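Local coordinates for SsDNA-binding protein essential for mitochondrial genome maintenance (Saccharomyces cerevisiae, PDB 6CQK) that binds single-stranded DNA preferentially and cooperatively, takes part in mitochondrial DNA replication and stimulates the PIF1 helicase, at residues S7-I12 / L67-A72; T48-P53 / S91-D96. All coordinates share one frame; numbering follows the deposited sequence.

Contact 1: S7-I12 / L67-A72; sequences SIVGRI and LVYVEA
In the OB fold of this single-stranded DNA-binding protein, segments 7-12 and 67-72, on strands 3-20 and 67-77, run antiparallel at 144°. I8 and V70 form one hydrogen-bonded pair, I8 N to V70 O at 2.8 Å and V70 N to I8 O at 2.9 Å. G10 and V68 form the next; V68 N reaches G10 O at 2.9 Å nearly along the C=O axis, and G10 N donates to V68 O. V9 and Y69 share one face of the sheet and cross at about a right angle: V9 CG2 meets the Y69 ring edge in plane at CD2, 3.7 Å away. The other branch, V9 CG1, rests on L67 CD1 at 3.8 Å. With CG anti to the backbone N (chi1 164°), Y69 slants across to E71 on the same face, and Y69 OH donates to E71 OE2 at 3.0 Å, from above the carboxylate plane. A phenylalanine here would remove the hydroxyl and its bond to E71, which would probably leave the carboxylate less firmly placed. On the other face, I8 and V70 pack against I32 of strand 26-34, V70 and V68 against I97 of strand 89-99. S7, I8 and V9 extend the sheet antiparallel into a second subunit; R11 reaches D2 of that subunit in an intersubunit salt bridge.

Contact 2: T48-P53 / S91-D96; sequences TVFNEP and SLVQKD
T48 N donates to L92 O at 2.8 Å, and T48 O accepts from Q94 N at 2.7 Å, so both backbone polar groups of T48 grip strand 89-99. The second bond is the straighter, 171° at the hydrogen, and both donors lie nearly along the C=O axis. V93 CA, between these two partners, adds a CA-H...O contact to T48 O at 3.3 Å. One residue thus bonding on both sides of its opposite number marks a parallel bridge, and T48-V93 joins strands 43-49 and 89-99, the parallel neighbours in the otherwise antiparallel sheet of this OB fold. Past V49 the chain leaves the sheet, and N51 N-caps helix 52-59 through OD1 on Q54 N. Q94 stretches out with CG anti to the backbone N (chi1 -180°), side by side with V49 and pointing the same way, so that V49 CG2 lies 3.5 Å from Q94 OE1. The amide is held at both ends: OE1 bonds to Y30 OH, NE2 to Q54 OE1. V93 sends its methyls to different neighbours, CG2 to T48 CB at 4.1 Å and CG1 to the F50 ring edge at CD2, 4.0 Å away. V49 also packs on I55 and L58 of helix 52-59.

The centres of contacts 1 and 2 lie about 12 Å apart in one mixed sheet, and their segments alternate along the chain: 7-12, 48-53, 67-72, 91-96. Helix 52-59 leads from the first side of contact 2 to strand 67-77 of contact 1, and strand 89-99 follows next. These last two strands are antiparallel neighbours, so the contacts touch directly: E71 O and K95 N are 2.8 Å apart, a probable hydrogen bond, and K95 and D96 together face E71 as a classic beta bulge. Strands 3-20 and 67-77 end the sheet order, so contact 1 closes the sheet on itself, as in the OB-fold barrel of this family, with contact 2 the parallel pairing further round.

Contact 1: S7-I12 / L67-A72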
loop_
_atom_site.group_PDB
_atom_site.type_symbol
_atom_site.label_atom_id
_atom_site.label_comp_id
_atom_site.label_asym_id
_atom_site.label_seq_id
_atom_site.Cartn_x
_atom_site.Cartn_y
_atom_site.Cartn_z
ATOM N N SER A 7 -5.877 -1.117 -2.059
ATOM C CA SER A 7 -5.659 -2.294 -1.222
ATOM C C SER A 7 -6.879 -2.385 -0.342
ATOM O O SER A 7 -7.286 -1.387 0.215
ATOM C CB SER A 7 -4.395 -2.144 -0.378
ATOM O OG SER A 7 -3.322 -1.652 -1.176
ATOM N N ILE A 8 -7.464 -3.576 -0.259
ATOM C CA ILE A 8 -8.651 -3.814 0.515
ATOM C C ILE A 8 -8.451 -4.985 1.438
ATOM O O ILE A 8 -7.903 -6.004 1.062
ATOM C CB ILE A 8 -9.767 -4.164 -0.419
ATOM C CG1 ILE A 8 -10.088 -2.976 -1.315
ATOM C CG2 ILE A 8 -11.030 -4.564 0.359
ATOM C CD1 ILE A 8 -10.642 -3.414 -2.638
ATOM N N VAL A 9 -8.880 -4.838 2.672
ATOM C CA VAL A 9 -9.142 -5.977 3.512
ATOM C C VAL A 9 -10.613 -6.073 3.784
ATOM O O VAL A 9 -11.251 -5.097 4.275
ATOM C CB VAL A 9 -8.409 -5.900 4.845
ATOM C CG1 VAL A 9 -8.844 -7.048 5.759
ATOM C CG2 VAL A 9 -6.938 -6.057 4.598
ATOM N N GLY A 10 -11.125 -7.265 3.541
ATOM C CA GLY A 10 -12.534 -7.476 3.648
ATOM C C GLY A 10 -12.935 -8.880 3.377
ATOM O O GLY A 10 -12.094 -9.766 3.218
ATOM N N ARG A 11 -14.240 -9.108 3.324
ATOM C CA ARG A 11 -14.737 -10.454 3.194
ATOM C C ARG A 11 -15.365 -10.644 1.854
ATOM O O ARG A 11 -16.002 -9.738 1.323
ATOM C CB ARG A 11 -15.742 -10.769 4.305
ATOM C CG ARG A 11 -15.092 -11.463 5.502
ATOM C CD ARG A 11 -15.674 -11.095 6.800
ATOM N NE ARG A 11 -15.030 -9.824 7.137
ATOM C CZ ARG A 11 -15.325 -9.122 8.220
ATOM N NH1 ARG A 11 -16.247 -9.564 9.099
ATOM N NH2 ARG A 11 -14.696 -7.979 8.428
ATOM N N ILE A 12 -15.207 -11.829 1.307
ATOM C CA ILE A 12 -15.799 -12.117 0.018
ATOM C C ILE A 12 -17.280 -12.276 0.140
ATOM O O ILE A 12 -17.716 -13.176 0.824
ATOM C CB ILE A 12 -15.116 -13.324 -0.650
ATOM C CG1 ILE A 12 -13.705 -12.829 -1.038
ATOM C CG2 ILE A 12 -15.936 -13.811 -1.828
ATOM C CD1 ILE A 12 -12.879 -13.779 -1.847
ATOM N N LEU A 67 -12.001 -13.813 4.647
ATOM C CA LEU A 67 -11.210 -12.596 4.864
ATOM C C LEU A 67 -10.001 -12.635 3.943
ATOM O O LEU A 67 -9.190 -13.561 4.033
ATOM C CB LEU A 67 -10.741 -12.476 6.309
ATOM C CG LEU A 67 -10.105 -11.154 6.679
ATOM C CD1 LEU A 67 -11.105 -10.033 6.547
ATOM C CD2 LEU A 67 -9.532 -11.154 8.083
ATOM N N VAL A 68 -9.917 -11.631 3.072
ATOM C CA VAL A 68 -8.841 -11.504 2.090
ATOM C C VAL A 68 -8.144 -10.152 2.172
ATOM O O VAL A 68 -8.711 -9.179 2.684
ATOM C CB VAL A 68 -9.349 -11.654 0.666
ATOM C CG1 VAL A 68 -9.865 -13.029 0.502
ATOM C CG2 VAL A 68 -10.435 -10.650 0.318
ATOM N N TYR A 69 -6.921 -10.084 1.658
ATOM C CA TYR A 69 -6.230 -8.783 1.427
ATOM C C TYR A 69 -5.965 -8.743 -0.060
ATOM O O TYR A 69 -5.234 -9.586 -0.550
ATOM C CB TYR A 69 -4.946 -8.682 2.236
ATOM C CG TYR A 69 -4.004 -7.606 1.798
ATOM C CD1 TYR A 69 -3.040 -7.842 0.844
ATOM C CD2 TYR A 69 -4.039 -6.366 2.367
ATOM C CE1 TYR A 69 -2.158 -6.867 0.459
ATOM C CE2 TYR A 69 -3.179 -5.371 1.966
ATOM C CZ TYR A 69 -2.236 -5.631 1.017
ATOM O OH TYR A 69 -1.368 -4.606 0.664
ATOM N N VAL A 70 -6.635 -7.842 -0.772
ATOM C CA VAL A 70 -6.558 -7.766 -2.220
ATOM C C VAL A 70 -5.896 -6.470 -2.591
ATOM O O VAL A 70 -6.109 -5.429 -1.948
ATOM C CB VAL A 70 -7.929 -7.752 -2.837
ATOM C CG1 VAL A 70 -7.871 -7.392 -4.312
ATOM C CG2 VAL A 70 -8.629 -9.078 -2.591
ATOM N N GLU A 71 -5.034 -6.527 -3.602
ATOM C CA GLU A 71 -4.495 -5.318 -4.221
ATOM C C GLU A 71 -4.982 -5.305 -5.652
ATOM O O GLU A 71 -4.965 -6.312 -6.296
ATOM C CB GLU A 71 -2.995 -5.337 -4.255
ATOM C CG GLU A 71 -2.370 -5.259 -2.912
ATOM C CD GLU A 71 -0.887 -5.453 -2.948
ATOM O OE1 GLU A 71 -0.336 -6.329 -3.681
ATOM O OE2 GLU A 71 -0.302 -4.663 -2.189
ATOM N N ALA A 72 -5.441 -4.164 -6.120
ATOM C CA ALA A 72 -6.067 -4.098 -7.414
ATOM C C ALA A 72 -5.744 -2.767 -8.101
ATOM O O ALA A 72 -5.732 -1.715 -7.459
ATOM C CB ALA A 72 -7.616 -4.267 -7.258
#

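Contact 2: T48-P53 / S91-D96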
loop_
_atom_site.group_PDB
_atom_site.type_symbol
_atom_site.label_atom_id
_atom_site.label_comp_id
_atom_site.label_asym_id
_atom_site.label_seq_id
_atom_site.Cartn_x
_atom_site.Cartn_y
_atom_site.Cartn_z
ATOM N N THR A 48 -12.323 -7.455 -10.546
ATOM C CA THR A 48 -12.270 -8.116 -11.816
ATOM C C THR A 48 -10.967 -8.837 -11.767
ATOM O O THR A 48 -9.994 -8.292 -11.333
ATOM C CB THR A 48 -12.271 -7.075 -12.958
ATOM O OG1 THR A 48 -13.478 -6.287 -12.903
ATOM C CG2 THR A 48 -12.204 -7.738 -14.291
ATOM N N VAL A 49 -10.953 -10.062 -12.235
ATOM C CA VAL A 49 -9.742 -10.861 -12.293
ATOM C C VAL A 49 -9.456 -11.468 -13.674
ATOM O O VAL A 49 -10.263 -12.253 -14.219
ATOM C CB VAL A 49 -9.785 -12.026 -11.336
ATOM C CG1 VAL A 49 -8.373 -12.545 -11.138
ATOM C CG2 VAL A 49 -10.392 -11.608 -9.991
ATOM N N PHE A 50 -8.336 -11.042 -14.267
ATOM C CA PHE A 50 -7.852 -11.652 -15.481
ATOM C C PHE A 50 -6.733 -12.629 -15.174
ATOM O O PHE A 50 -6.686 -13.652 -15.826
ATOM C CB PHE A 50 -7.400 -10.618 -16.471
ATOM C CG PHE A 50 -8.485 -9.734 -16.956
ATOM C CD1 PHE A 50 -9.394 -10.159 -17.867
ATOM C CD2 PHE A 50 -8.595 -8.449 -16.491
ATOM C CE1 PHE A 50 -10.416 -9.321 -18.313
ATOM C CE2 PHE A 50 -9.613 -7.594 -16.935
ATOM C CZ PHE A 50 -10.522 -8.037 -17.860
ATOM N N ASN A 51 -5.830 -12.329 -14.247
ATOM C CA ASN A 51 -4.636 -13.163 -14.036
ATOM C C ASN A 51 -5.066 -14.569 -13.748
ATOM O O ASN A 51 -5.660 -14.865 -12.727
ATOM C CB ASN A 51 -3.761 -12.613 -12.919
ATOM C CG ASN A 51 -2.629 -13.557 -12.480
ATOM O OD1 ASN A 51 -2.841 -14.622 -11.914
ATOM N ND2 ASN A 51 -1.413 -13.148 -12.741
ATOM N N GLU A 52 -4.803 -15.434 -14.724
ATOM C CA GLU A 52 -5.400 -16.758 -14.719
ATOM C C GLU A 52 -4.960 -17.588 -13.511
ATOM O O GLU A 52 -5.795 -18.305 -12.930
ATOM C CB GLU A 52 -5.117 -17.490 -16.027
ATOM C CG GLU A 52 -6.145 -18.552 -16.349
ATOM C CD GLU A 52 -5.640 -19.405 -17.446
ATOM O OE1 GLU A 52 -5.920 -19.114 -18.616
ATOM O OE2 GLU A 52 -4.916 -20.326 -17.105
ATOM N N PRO A 53 -3.668 -17.498 -13.133
ATOM C CA PRO A 53 -3.279 -18.233 -11.922
ATOM C C PRO A 53 -4.134 -17.833 -10.705
ATOM O O PRO A 53 -4.541 -18.708 -9.936
ATOM C CB PRO A 53 -1.809 -17.841 -11.723
ATOM C CG PRO A 53 -1.312 -17.412 -13.059
ATOM C CD PRO A 53 -2.497 -17.040 -13.913
ATOM N N SER A 91 -13.416 0.563 -11.861
ATOM C CA SER A 91 -12.946 -0.737 -12.212
ATOM C C SER A 91 -11.785 -1.027 -11.327
ATOM O O SER A 91 -10.899 -0.185 -11.171
ATOM C CB SER A 91 -12.445 -0.742 -13.619
ATOM O OG SER A 91 -11.670 -1.899 -13.816
ATOM N N LEU A 92 -11.745 -2.253 -10.811
ATOM C CA LEU A 92 -10.724 -2.705 -9.863
ATOM C C LEU A 92 -10.275 -4.044 -10.325
ATOM O O LEU A 92 -11.024 -5.033 -10.212
ATOM C CB LEU A 92 -11.286 -2.869 -8.505
ATOM C CG LEU A 92 -11.559 -1.610 -7.698
ATOM C CD1 LEU A 92 -12.273 -2.013 -6.432
ATOM C CD2 LEU A 92 -10.298 -0.854 -7.342
ATOM N N VAL A 93 -9.085 -4.072 -10.939
ATOM C CA VAL A 93 -8.588 -5.279 -11.558
ATOM C C VAL A 93 -7.557 -5.852 -10.674
ATOM O O VAL A 93 -6.595 -5.159 -10.313
ATOM C CB VAL A 93 -8.013 -4.985 -12.929
ATOM C CG1 VAL A 93 -7.348 -6.226 -13.470
ATOM C CG2 VAL A 93 -9.145 -4.545 -13.844
ATOM N N GLN A 94 -7.786 -7.086 -10.247
ATOM C CA GLN A 94 -6.982 -7.708 -9.191
ATOM C C GLN A 94 -5.530 -7.921 -9.614
ATOM O O GLN A 94 -5.294 -8.350 -10.696
ATOM C CB GLN A 94 -7.615 -9.034 -8.791
ATOM C CG GLN A 94 -6.865 -9.762 -7.704
ATOM C CD GLN A 94 -7.588 -10.983 -7.179
ATOM O OE1 GLN A 94 -8.790 -10.949 -6.921
ATOM N NE2 GLN A 94 -6.863 -12.068 -7.027
ATOM N N LYS A 95 -4.572 -7.558 -8.762
ATOM C CA LYS A 95 -3.138 -7.796 -8.979
ATOM C C LYS A 95 -2.549 -8.821 -8.030
ATOM O O LYS A 95 -1.585 -9.483 -8.325
ATOM C CB LYS A 95 -2.407 -6.454 -8.911
ATOM C CG LYS A 95 -2.643 -5.550 -10.116
ATOM C CD LYS A 95 -2.736 -6.421 -11.402
ATOM C CE LYS A 95 -3.257 -5.754 -12.670
ATOM N NZ LYS A 95 -3.913 -6.679 -13.641
ATOM N N ASP A 96 -3.189 -9.040 -6.910
ATOM C CA ASP A 96 -2.670 -9.952 -5.945
ATOM C C ASP A 96 -3.704 -10.291 -4.941
ATOM O O ASP A 96 -4.585 -9.483 -4.744
ATOM C CB ASP A 96 -1.505 -9.293 -5.265
ATOM C CG ASP A 96 -0.345 -10.081 -5.389
ATOM O OD1 ASP A 96 -0.308 -11.185 -4.792
ATOM O OD2 ASP A 96 0.441 -9.643 -6.240
#